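PDB 3EVY: putative type I restriction enzyme R protein from Bacteroides fragilis NCTC 9343, which is probably the motor and nuclease subunit of a type I restriction enzyme, needed for ATP-dependent DNA cleavage but not for modification, represented here by a C-terminal fragment. Local coordinates for residues M10-Y13 with E14-V17. Sequence-based numbering, arbitrary orientation.
Sequences MKPY and EKLV
Glu14 folds its carboxylate back over Lys11 at the start of helix 12-30, making one half of a capping box: the N3 carboxylate accepts the N-H of the N-cap residue. Glu14 OE2 takes the backbone N of Lys11 at 2.7 Å, through the lone pair pointing away from the other oxygen. CG of Glu14 stands beside its own backbone N (chi1 -55°) and the chain beyond is extended, which carries the carboxylate back to that N-H; OE2 also lies 3.3 Å from Lys11 CB. The negative carboxylate at the helix N-terminus would probably be stabilised by the helix dipole. Lys11 turns its ammonium elsewhere, to a salt bridge with Glu68. Lys11 O opens the helical hydrogen-bonding pattern, taking Lys15 N at 3.0 Å in a nearly straight bond (173°) and Glu14 N in a weak one. Met10 crosses Lys15 with its CE methyl 3.3 Å from Lys15 CG, a tight carbon pair. Tyr13 and Leu16 face helix 43-63, where both touch Val63, and the phenol OH hydrogen-bonds Asp73 and the backbone N of Asp70. One methyl of Val17 sits over a face of the Tyr13 ring in a CH-pi contact: CG2 is 3.8 Å from the ring centroid, displaced toward the rim and closest to CZ, at 3.5 Å.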
# COMPACT_ATOMS: atom_id res chain seq x y z
N MET A 10 8.64 -2.62 -21.64
CA MET A 10 7.75 -1.46 -21.30
C MET A 10 8.53 -0.41 -20.50
O MET A 10 9.63 -0.68 -19.99
CB MET A 10 6.51 -1.91 -20.52
CG MET A 10 6.84 -2.44 -19.13
SD MET A 10 5.45 -3.26 -18.29
CE MET A 10 6.33 -4.49 -17.32
N LYS A 11 7.96 0.78 -20.40
CA LYS A 11 8.64 1.90 -19.73
C LYS A 11 8.69 1.74 -18.21
O LYS A 11 7.79 1.15 -17.58
CB LYS A 11 7.90 3.19 -20.06
CG LYS A 11 7.77 3.43 -21.56
CD LYS A 11 7.05 4.74 -21.78
CE LYS A 11 7.58 5.78 -20.77
NZ LYS A 11 6.61 6.88 -20.59
N PRO A 12 9.75 2.29 -17.61
CA PRO A 12 9.98 2.25 -16.15
C PRO A 12 8.69 2.47 -15.32
O PRO A 12 8.44 1.67 -14.41
CB PRO A 12 10.99 3.39 -15.92
CG PRO A 12 11.79 3.40 -17.17
CD PRO A 12 10.72 3.17 -18.28
N TYR A 13 7.91 3.50 -15.64
CA TYR A 13 6.68 3.81 -14.91
C TYR A 13 5.64 2.69 -14.90
O TYR A 13 4.98 2.43 -13.89
CB TYR A 13 6.02 5.05 -15.48
CG TYR A 13 4.68 5.39 -14.83
CD1 TYR A 13 4.60 6.05 -13.60
CD2 TYR A 13 3.48 5.08 -15.47
CE1 TYR A 13 3.38 6.38 -13.05
CE2 TYR A 13 2.24 5.39 -14.87
CZ TYR A 13 2.21 6.03 -13.68
OH TYR A 13 0.97 6.39 -13.16
N GLU A 14 5.45 2.10 -16.07
CA GLU A 14 4.48 1.06 -16.31
C GLU A 14 4.88 -0.17 -15.56
O GLU A 14 4.02 -0.78 -14.91
CB GLU A 14 4.44 0.74 -17.82
CG GLU A 14 4.18 2.00 -18.71
CD GLU A 14 4.27 1.75 -20.23
OE1 GLU A 14 3.24 2.04 -20.91
OE2 GLU A 14 5.35 1.28 -20.73
N LYS A 15 6.17 -0.51 -15.62
CA LYS A 15 6.75 -1.60 -14.79
C LYS A 15 6.44 -1.44 -13.31
O LYS A 15 6.00 -2.41 -12.67
CB LYS A 15 8.29 -1.71 -14.95
CG LYS A 15 8.77 -2.67 -16.06
CD LYS A 15 10.30 -2.64 -16.24
CE LYS A 15 10.79 -1.31 -16.81
NZ LYS A 15 12.25 -1.04 -16.62
N LEU A 16 6.72 -0.28 -12.74
CA LEU A 16 6.47 -0.08 -11.31
C LEU A 16 4.95 -0.11 -10.95
O LEU A 16 4.59 -0.48 -9.83
CB LEU A 16 7.10 1.23 -10.83
CG LEU A 16 8.62 1.47 -10.94
CD1 LEU A 16 8.99 3.04 -11.01
CD2 LEU A 16 9.36 0.84 -9.75
N VAL A 17 4.11 0.41 -11.84
CA VAL A 17 2.65 0.38 -11.61
C VAL A 17 2.18 -1.06 -11.54
O VAL A 17 1.40 -1.40 -10.66
CB VAL A 17 1.86 1.17 -12.71
CG1 VAL A 17 0.34 0.82 -12.71
CG2 VAL A 17 2.05 2.67 -12.56